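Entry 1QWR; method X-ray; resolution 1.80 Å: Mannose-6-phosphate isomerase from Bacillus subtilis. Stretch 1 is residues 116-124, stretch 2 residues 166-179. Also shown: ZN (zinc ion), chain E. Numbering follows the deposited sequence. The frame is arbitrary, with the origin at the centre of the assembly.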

# COMPACT_ATOMS: atom_id res chain seq x y z
N GLY A 116 -7.75 -8.80 7.95
CA GLY A 116 -6.96 -9.59 7.02
C GLY A 116 -6.14 -8.60 6.21
O GLY A 116 -6.24 -7.39 6.44
N LYS A 117 -5.34 -9.06 5.25
CA LYS A 117 -4.53 -8.12 4.48
C LYS A 117 -4.51 -8.35 2.96
O LYS A 117 -3.51 -8.77 2.38
CB LYS A 117 -3.09 -8.07 5.03
CG LYS A 117 -2.22 -6.82 4.73
CD LYS A 117 -1.02 -6.86 5.74
CE LYS A 117 0.01 -5.79 5.63
NZ LYS A 117 0.84 -5.94 4.43
N THR A 118 -5.65 -8.13 2.32
CA THR A 118 -5.71 -8.17 0.87
C THR A 118 -4.99 -6.85 0.53
O THR A 118 -5.12 -5.87 1.28
CB THR A 118 -7.16 -8.14 0.39
OG1 THR A 118 -7.69 -9.47 0.53
CG2 THR A 118 -7.27 -7.70 -1.08
N GLU A 119 -4.22 -6.82 -0.55
CA GLU A 119 -3.46 -5.62 -0.89
C GLU A 119 -3.18 -5.55 -2.39
O GLU A 119 -3.57 -6.44 -3.14
CB GLU A 119 -2.13 -5.62 -0.14
CG GLU A 119 -1.31 -6.87 -0.50
CD GLU A 119 0.00 -6.96 0.25
OE1 GLU A 119 0.13 -6.35 1.31
OE2 GLU A 119 0.91 -7.67 -0.25
N CYS A 120 -2.53 -4.48 -2.82
CA CYS A 120 -2.19 -4.35 -4.22
C CYS A 120 -0.94 -3.48 -4.35
O CYS A 120 -0.57 -2.70 -3.44
CB CYS A 120 -3.37 -3.77 -5.01
SG CYS A 120 -3.75 -2.05 -4.57
N TRP A 121 -0.25 -3.65 -5.47
CA TRP A 121 0.99 -2.95 -5.72
C TRP A 121 0.99 -2.17 -7.01
O TRP A 121 0.60 -2.69 -8.07
CB TRP A 121 2.16 -3.93 -5.82
CG TRP A 121 2.39 -4.78 -4.65
CD1 TRP A 121 2.29 -4.41 -3.34
CD2 TRP A 121 2.79 -6.15 -4.66
NE1 TRP A 121 2.62 -5.48 -2.53
CE2 TRP A 121 2.93 -6.56 -3.32
CE3 TRP A 121 3.05 -7.08 -5.69
CZ2 TRP A 121 3.31 -7.85 -2.97
CZ3 TRP A 121 3.44 -8.37 -5.34
CH2 TRP A 121 3.56 -8.75 -3.99
N TYR A 122 1.41 -0.91 -6.93
CA TYR A 122 1.59 -0.12 -8.13
C TYR A 122 3.09 0.05 -8.17
O TYR A 122 3.70 0.56 -7.23
CB TYR A 122 0.95 1.28 -8.03
CG TYR A 122 1.37 2.14 -9.20
CD1 TYR A 122 0.87 1.89 -10.48
CD2 TYR A 122 2.34 3.15 -9.04
CE1 TYR A 122 1.32 2.62 -11.58
CE2 TYR A 122 2.80 3.89 -10.15
CZ TYR A 122 2.28 3.61 -11.42
OH TYR A 122 2.77 4.28 -12.53
N ILE A 123 3.71 -0.39 -9.27
CA ILE A 123 5.15 -0.28 -9.39
C ILE A 123 5.53 1.11 -9.89
O ILE A 123 5.36 1.43 -11.08
CB ILE A 123 5.70 -1.34 -10.36
CG1 ILE A 123 5.20 -2.74 -9.96
CG2 ILE A 123 7.24 -1.26 -10.41
CD1 ILE A 123 5.62 -3.20 -8.52
N ILE A 124 6.05 1.94 -9.00
CA ILE A 124 6.44 3.28 -9.39
C ILE A 124 7.68 3.20 -10.27
O ILE A 124 7.72 3.81 -11.34
CB ILE A 124 6.76 4.17 -8.16
CG1 ILE A 124 5.52 4.32 -7.26
CG2 ILE A 124 7.17 5.56 -8.63
CD1 ILE A 124 5.84 4.79 -5.83
N ASP A 166 3.35 -1.02 -13.78
CA ASP A 166 2.56 -2.23 -13.56
C ASP A 166 1.69 -2.17 -12.29
O ASP A 166 2.04 -1.51 -11.32
CB ASP A 166 3.47 -3.45 -13.41
CG ASP A 166 3.94 -4.02 -14.75
OD1 ASP A 166 3.52 -3.52 -15.80
OD2 ASP A 166 4.73 -4.98 -14.71
N PHE A 167 0.58 -2.91 -12.30
CA PHE A 167 -0.29 -2.98 -11.13
C PHE A 167 -0.61 -4.43 -10.86
O PHE A 167 -0.97 -5.16 -11.78
CB PHE A 167 -1.60 -2.22 -11.34
CG PHE A 167 -2.53 -2.27 -10.14
CD1 PHE A 167 -2.47 -1.28 -9.15
CD2 PHE A 167 -3.46 -3.30 -9.99
CE1 PHE A 167 -3.35 -1.31 -8.04
CE2 PHE A 167 -4.33 -3.33 -8.89
CZ PHE A 167 -4.27 -2.33 -7.92
N TYR A 168 -0.46 -4.85 -9.60
CA TYR A 168 -0.76 -6.23 -9.21
C TYR A 168 -1.70 -6.27 -8.01
O TYR A 168 -1.47 -5.60 -7.01
CB TYR A 168 0.51 -7.00 -8.86
CG TYR A 168 1.45 -7.14 -10.02
CD1 TYR A 168 2.44 -6.19 -10.26
CD2 TYR A 168 1.28 -8.16 -10.97
CE1 TYR A 168 3.23 -6.24 -11.42
CE2 TYR A 168 2.05 -8.22 -12.12
CZ TYR A 168 3.02 -7.26 -12.35
OH TYR A 168 3.75 -7.27 -13.52
N TYR A 169 -2.76 -7.06 -8.12
CA TYR A 169 -3.71 -7.21 -7.03
C TYR A 169 -3.29 -8.49 -6.31
O TYR A 169 -3.03 -9.52 -6.95
CB TYR A 169 -5.12 -7.34 -7.61
CG TYR A 169 -6.19 -7.38 -6.56
CD1 TYR A 169 -6.54 -6.23 -5.87
CD2 TYR A 169 -6.89 -8.55 -6.30
CE1 TYR A 169 -7.58 -6.25 -4.93
CE2 TYR A 169 -7.92 -8.58 -5.37
CZ TYR A 169 -8.26 -7.42 -4.69
OH TYR A 169 -9.33 -7.42 -3.84
N VAL A 170 -3.22 -8.43 -4.98
CA VAL A 170 -2.77 -9.57 -4.17
C VAL A 170 -3.80 -9.97 -3.12
O VAL A 170 -3.75 -9.52 -1.98
CB VAL A 170 -1.44 -9.23 -3.44
CG1 VAL A 170 -0.82 -10.51 -2.86
CG2 VAL A 170 -0.48 -8.55 -4.40
N PRO A 171 -4.74 -10.84 -3.51
CA PRO A 171 -5.78 -11.28 -2.58
C PRO A 171 -5.14 -11.94 -1.37
O PRO A 171 -4.09 -12.56 -1.49
CB PRO A 171 -6.56 -12.31 -3.40
CG PRO A 171 -6.35 -11.86 -4.82
CD PRO A 171 -4.92 -11.43 -4.84
N SER A 172 -5.75 -11.80 -0.20
CA SER A 172 -5.20 -12.46 0.98
C SER A 172 -5.22 -13.96 0.61
O SER A 172 -6.08 -14.41 -0.17
CB SER A 172 -6.09 -12.21 2.19
OG SER A 172 -7.42 -12.62 1.94
N GLY A 173 -4.26 -14.71 1.16
CA GLY A 173 -4.15 -16.13 0.86
C GLY A 173 -3.13 -16.37 -0.25
O GLY A 173 -2.79 -17.52 -0.56
N THR A 174 -2.64 -15.30 -0.87
CA THR A 174 -1.68 -15.43 -1.97
C THR A 174 -0.25 -15.49 -1.46
O THR A 174 0.17 -14.62 -0.71
CB THR A 174 -1.77 -14.22 -2.95
OG1 THR A 174 -3.11 -14.10 -3.43
CG2 THR A 174 -0.81 -14.39 -4.12
N LEU A 175 0.49 -16.53 -1.86
CA LEU A 175 1.89 -16.66 -1.46
C LEU A 175 2.61 -15.67 -2.35
O LEU A 175 2.44 -15.68 -3.57
CB LEU A 175 2.39 -18.08 -1.72
CG LEU A 175 3.80 -18.36 -1.20
CD1 LEU A 175 3.81 -18.31 0.33
CD2 LEU A 175 4.24 -19.72 -1.71
N HIS A 176 3.42 -14.80 -1.76
CA HIS A 176 4.09 -13.79 -2.57
C HIS A 176 5.31 -13.17 -1.90
O HIS A 176 5.65 -13.48 -0.76
CB HIS A 176 3.12 -12.66 -2.87
CG HIS A 176 2.70 -11.90 -1.64
ND1 HIS A 176 1.78 -12.40 -0.74
CD2 HIS A 176 3.15 -10.74 -1.11
CE1 HIS A 176 1.69 -11.58 0.29
NE2 HIS A 176 2.51 -10.57 0.09
N ALA A 177 5.96 -12.28 -2.65
CA ALA A 177 7.10 -11.52 -2.18
C ALA A 177 7.53 -10.51 -3.24
O ALA A 177 7.56 -10.81 -4.44
CB ALA A 177 8.27 -12.42 -1.86
N LEU A 178 7.81 -9.29 -2.80
CA LEU A 178 8.34 -8.29 -3.71
C LEU A 178 9.84 -8.63 -3.74
O LEU A 178 10.40 -9.07 -2.72
CB LEU A 178 8.13 -6.88 -3.16
CG LEU A 178 6.72 -6.30 -3.26
CD1 LEU A 178 6.65 -4.99 -2.48
CD2 LEU A 178 6.38 -6.07 -4.74
N CYS A 179 10.49 -8.43 -4.88
CA CYS A 179 11.91 -8.74 -4.99
C CYS A 179 12.78 -7.49 -5.20
O CYS A 179 12.28 -6.42 -5.55
CB CYS A 179 12.13 -9.78 -6.08
SG CYS A 179 11.28 -11.36 -5.71
ZN ZN E . 2.77 -8.32 1.30
O HOH W 1 -2.54 -10.39 0.40
O HOH W 2 -8.57 -9.97 3.21
O HOH W 3 2.18 -6.31 2.84

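The two stretches meet as neighbouring antiparallel β-strands, a backbone ladder reinforced on one face by a packed tryptophan and by a zinc ion that both stretches bind. The axes of strands 119-124 and 167-170 approach to 4.6 Å, with 168° between their N-to-C directions, and the contact buries 878 Å² summed over both sides.

The ladder follows the alternation expected of antiparallel pairing. Glu119 faces Val170 in a hydrogen-bonded pair: Glu119 N donates to Val170 O at 3.1 Å, and Val170 N to Glu119 O at 2.7 Å. Two residues along, Trp121 N reaches Tyr168 O at 2.8 Å while Tyr168 N reaches Trp121 O at 2.9 Å. Ile123 N then donates to Asp166 O at 2.9 Å, and its N-H...O angle of 175° is nearly linear. Between these pairs lie the non-hydrogen-bonded ones, Cys120 with Tyr169 and Tyr122 with Phe167, whose CA atoms sit closer together; here CA-H groups approach carbonyls, as in Phe167 CA to Trp121 O at 3.2 Å.

Beyond the ladder a side chain takes over: Ser172 N donates to Thr118 OG1 at 3.1 Å. Water 1 also lies between the stretches, within hydrogen-bonding distance of both Lys117 O (2.7 Å) and Val170 O (2.8 Å) and able to donate to either. Stretch 2 then reverses through a type II turn from Pro171 to Thr174. Gly173, at phi 96° and psi -8°, suits this turn because a CB would be jammed against the preceding carbonyl oxygen.

Glu119, Trp121, Tyr168 and Val170 share one face of the sheet. Trp121 has the largest area covered by the other stretch, 157 Å², and its six-membered ring is sandwiched between aliphatic groups. Val170 CG2 lies 3.8 Å from the centroid of that Trp121 ring and 2° off its normal; over the opposite face, Leu178 CD2 lies 3.5 Å from the same Trp121 centroid and 9° off the normal. Branched methyl-bearing side chains suit both positions, presenting C-H groups to the flat indole. His176 approaches the ring edge, with CD2 3.4 Å from Trp121 CZ2.

Zinc joins the same region. Glu119 OE2 binds ZN at 2.5 Å and His176 NE2 binds ZN at 2.6 Å, so the 3.3 Å between Glu119 OE2 and His176 NE2 reflects shared coordination, not a hydrogen bond. Water 3 and one atom from elsewhere in the structure also bind the zinc ion. The other imidazole nitrogen is anchored too: His176 ND1 donates to Thr174 O at 2.7 Å. Lys117 NZ forms a salt bridge with Glu119 OE1 at 3.2 Å, a weak hydrogen bond that leaves OE2 to the metal.

Cys120, Tyr122, Phe167 and Tyr169 occupy the other face. The small Cys120 side chain admits aromatic neighbours: its CB lies 3.4 Å from Phe167 CZ and 4.1 Å from Tyr169 CD1, and Cys120 SG is 4.5 Å from the Phe167 ring centroid in an oblique approach.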